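Probable secreted solute-binding lipoprotein (Streptomyces coelicolor, PDB 3I3V) probably binds a solute outside the cell and delivers it to a membrane transporter, as a lipoprotein of the extracellular solute-binding family. Local coordinates at residues Asp8-Leu16 with Glu64-Leu72. Sequence-based numbering, arbitrary orientation.
Sequences DTLVVHTQL and EADVVMVNL
Val12 and Val67, His13 and Val68, and Thr14 and Met69 pair as parallel neighbours in the 2-1-3-4 sheet of one lobe of a periplasmic-binding-protein fold, where strand 9-14 lies between strands 41-46 and 67-70. His13 is gripped through its backbone: its N donates to Val67 O at 2.8 Å, while its O accepts from Met69 N. At the start of the pairing Val11 O takes two donors, Asp66 N and Val67 N, and Asp66 OD2 receives Val11 N at 2.7 Å through its anti lone pair, in a nearly straight bond (168°). The same carboxylate oxygen forms a salt bridge with Lys299, which probably steadies its negative charge.

The selenomethionine Met69 runs beside Thr14, both side chains pointing the same way. Its CB presses on Thr14 CG2 at a tight 3.2 Å, CG passes the same methyl, and SE touches both Thr14 CG2 and, in a direction about a right angle away, Val12 CG1 at 3.9 Å. A turn about the CG-SE bond (chi3 66°) brings CE to Leu16 CD1.

Just past the end of strand 9-14, the side chain of Gln15, extended beyond CG, crosses Val70 at about a right angle, and its NE2 bonds to Gly48 O. Cut back to an alanine here, the side chain would probably leave that carbonyl without its amide donor and uncover one flank of Val70, whose CG1 sits 3.5 Å from Gln15 CD.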
loop_
_atom_site.group_PDB
_atom_site.type_symbol
_atom_site.label_atom_id
_atom_site.label_comp_id
_atom_site.label_asym_id
_atom_site.label_seq_id
_atom_site.Cartn_x
_atom_site.Cartn_y
_atom_site.Cartn_z
ATOM N N ASP C 8 17.077 25.498 -34.193
ATOM C CA ASP C 8 16.361 26.526 -33.432
ATOM C C ASP C 8 15.854 27.633 -34.372
ATOM O O ASP C 8 15.513 28.731 -33.934
ATOM C CB ASP C 8 17.252 27.153 -32.342
ATOM C CG ASP C 8 18.373 26.235 -31.895
ATOM O OD1 ASP C 8 18.096 25.072 -31.530
ATOM O OD2 ASP C 8 19.534 26.692 -31.910
ATOM N N THR C 9 15.828 27.344 -35.668
ATOM C CA THR C 9 15.322 28.287 -36.657
ATOM C C THR C 9 14.462 27.490 -37.600
ATOM O O THR C 9 14.965 26.760 -38.420
ATOM C CB THR C 9 16.422 28.924 -37.487
ATOM O OG1 THR C 9 17.114 29.889 -36.698
ATOM C CG2 THR C 9 15.828 29.623 -38.695
ATOM N N LEU C 10 13.160 27.652 -37.492
ATOM C CA LEU C 10 12.260 26.921 -38.333
ATOM C C LEU C 10 11.882 27.837 -39.480
ATOM O O LEU C 10 11.376 28.918 -39.226
ATOM C CB LEU C 10 11.015 26.571 -37.540
ATOM C CG LEU C 10 10.296 25.245 -37.682
ATOM C CD1 LEU C 10 8.802 25.447 -37.683
ATOM C CD2 LEU C 10 10.749 24.544 -38.921
ATOM N N VAL C 11 12.136 27.440 -40.731
ATOM C CA VAL C 11 11.770 28.282 -41.879
ATOM C C VAL C 11 10.541 27.654 -42.512
ATOM O O VAL C 11 10.554 26.479 -42.882
ATOM C CB VAL C 11 12.889 28.350 -42.938
ATOM C CG1 VAL C 11 12.475 29.289 -44.065
ATOM C CG2 VAL C 11 14.188 28.817 -42.304
ATOM N N VAL C 12 9.488 28.455 -42.638
ATOM C CA VAL C 12 8.216 28.015 -43.188
ATOM C C VAL C 12 7.868 28.734 -44.494
ATOM O O VAL C 12 7.748 29.957 -44.518
ATOM C CB VAL C 12 7.070 28.273 -42.170
ATOM C CG1 VAL C 12 5.725 27.902 -42.773
ATOM C CG2 VAL C 12 7.323 27.486 -40.901
ATOM N N HIS C 13 7.705 27.959 -45.566
ATOM C CA HIS C 13 7.333 28.486 -46.880
ATOM C C HIS C 13 5.817 28.337 -46.957
ATOM O O HIS C 13 5.310 27.226 -47.087
ATOM C CB HIS C 13 8.010 27.673 -47.989
ATOM C CG HIS C 13 8.154 28.421 -49.275
ATOM N ND1 HIS C 13 8.764 27.888 -50.380
ATOM C CD2 HIS C 13 7.780 29.681 -49.607
ATOM C CE1 HIS C 13 8.768 28.791 -51.352
ATOM N NE2 HIS C 13 8.180 29.880 -50.906
ATOM N N THR C 14 5.112 29.463 -46.890
ATOM C CA THR C 14 3.648 29.492 -46.843
ATOM C C THR C 14 2.935 30.377 -47.838
ATOM O O THR C 14 3.456 31.408 -48.244
ATOM C CB THR C 14 3.173 30.035 -45.494
ATOM O OG1 THR C 14 4.073 29.614 -44.469
ATOM C CG2 THR C 14 1.777 29.572 -45.187
ATOM N N GLN C 15 1.699 29.999 -48.153
ATOM C CA GLN C 15 0.848 30.779 -49.044
ATOM C C GLN C 15 0.051 31.754 -48.189
ATOM O O GLN C 15 -0.616 32.642 -48.716
ATOM C CB GLN C 15 -0.122 29.877 -49.798
ATOM C CG GLN C 15 0.528 29.062 -50.890
ATOM C CD GLN C 15 -0.477 28.276 -51.693
ATOM O OE1 GLN C 15 -1.327 27.580 -51.130
ATOM N NE2 GLN C 15 -0.386 28.371 -53.019
ATOM N N LEU C 16 0.120 31.569 -46.870
ATOM C CA LEU C 16 -0.585 32.416 -45.914
ATOM C C LEU C 16 0.335 33.517 -45.415
ATOM O O LEU C 16 1.542 33.305 -45.274
ATOM C CB LEU C 16 -1.047 31.604 -44.699
ATOM C CG LEU C 16 -2.035 30.457 -44.894
ATOM C CD1 LEU C 16 -2.443 29.923 -43.533
ATOM C CD2 LEU C 16 -3.255 30.943 -45.665
ATOM N N GLU C 64 15.812 24.592 -49.315
ATOM C CA GLU C 64 14.369 24.784 -49.208
ATOM C C GLU C 64 13.908 24.910 -47.758
ATOM O O GLU C 64 14.572 24.430 -46.837
ATOM C CB GLU C 64 13.614 23.627 -49.882
ATOM C CG GLU C 64 13.608 22.309 -49.105
ATOM C CD GLU C 64 14.942 21.572 -49.165
ATOM O OE1 GLU C 64 15.045 20.466 -48.596
ATOM O OE2 GLU C 64 15.883 22.104 -49.785
ATOM N N ALA C 65 12.763 25.560 -47.570
ATOM C CA ALA C 65 12.186 25.747 -46.246
ATOM C C ALA C 65 12.020 24.397 -45.550
ATOM O O ALA C 65 12.012 23.355 -46.204
ATOM C CB ALA C 65 10.834 26.450 -46.368
ATOM N N ASP C 66 11.883 24.419 -44.225
ATOM C CA ASP C 66 11.720 23.201 -43.431
ATOM C C ASP C 66 10.289 22.663 -43.471
ATOM O O ASP C 66 10.056 21.452 -43.381
ATOM C CB ASP C 66 12.107 23.480 -41.976
ATOM C CG ASP C 66 13.482 24.096 -41.851
ATOM O OD1 ASP C 66 14.458 23.448 -42.287
ATOM O OD2 ASP C 66 13.587 25.227 -41.322
ATOM N N VAL C 67 9.333 23.579 -43.590
ATOM C CA VAL C 67 7.917 23.228 -43.625
ATOM C C VAL C 67 7.248 24.040 -44.719
ATOM O O VAL C 67 7.533 25.232 -44.894
ATOM C CB VAL C 67 7.220 23.561 -42.283
ATOM C CG1 VAL C 67 5.731 23.306 -42.395
ATOM C CG2 VAL C 67 7.813 22.734 -41.154
ATOM N N VAL C 68 6.355 23.395 -45.455
ATOM C CA VAL C 68 5.650 24.066 -46.534
ATOM C C VAL C 68 4.154 24.085 -46.266
ATOM O O VAL C 68 3.602 23.138 -45.725
ATOM C CB VAL C 68 5.905 23.362 -47.888
ATOM C CG1 VAL C 68 5.328 24.198 -49.020
ATOM C CG2 VAL C 68 7.398 23.129 -48.086
HETATM N N MSE C 69 3.494 25.173 -46.630
HETATM C CA MSE C 69 2.058 25.254 -46.432
HETATM C C MSE C 69 1.386 25.543 -47.755
HETATM O O MSE C 69 1.272 26.695 -48.162
HETATM C CB MSE C 69 1.718 26.337 -45.411
HETATM C CG MSE C 69 2.284 26.066 -44.017
HETATM SE SE MSE C 69 1.808 27.439 -42.715
HETATM C CE MSE C 69 -0.101 27.096 -42.671
ATOM N N VAL C 70 0.942 24.479 -48.420
ATOM C CA VAL C 70 0.273 24.581 -49.719
ATOM C C VAL C 70 -0.880 23.594 -49.813
ATOM O O VAL C 70 -0.985 22.657 -49.020
ATOM C CB VAL C 70 1.219 24.248 -50.910
ATOM C CG1 VAL C 70 1.707 25.501 -51.553
ATOM C CG2 VAL C 70 2.383 23.369 -50.437
ATOM N N ASN C 71 -1.733 23.798 -50.810
ATOM C CA ASN C 71 -2.858 22.914 -51.009
ATOM C C ASN C 71 -2.412 21.763 -51.899
ATOM O O ASN C 71 -1.248 21.691 -52.307
ATOM C CB ASN C 71 -4.035 23.659 -51.648
ATOM C CG ASN C 71 -3.684 24.268 -53.006
ATOM O OD1 ASN C 71 -4.504 24.267 -53.937
ATOM N ND2 ASN C 71 -2.475 24.807 -53.119
ATOM N N LEU C 72 -3.344 20.863 -52.192
ATOM C CA LEU C 72 -3.058 19.710 -53.020
ATOM C C LEU C 72 -3.604 19.925 -54.419
ATOM O O LEU C 72 -4.818 19.955 -54.625
ATOM C CB LEU C 72 -3.687 18.448 -52.421
ATOM C CG LEU C 72 -3.315 17.173 -53.188
ATOM C CD1 LEU C 72 -1.821 16.906 -52.995
ATOM C CD2 LEU C 72 -4.140 15.990 -52.702
#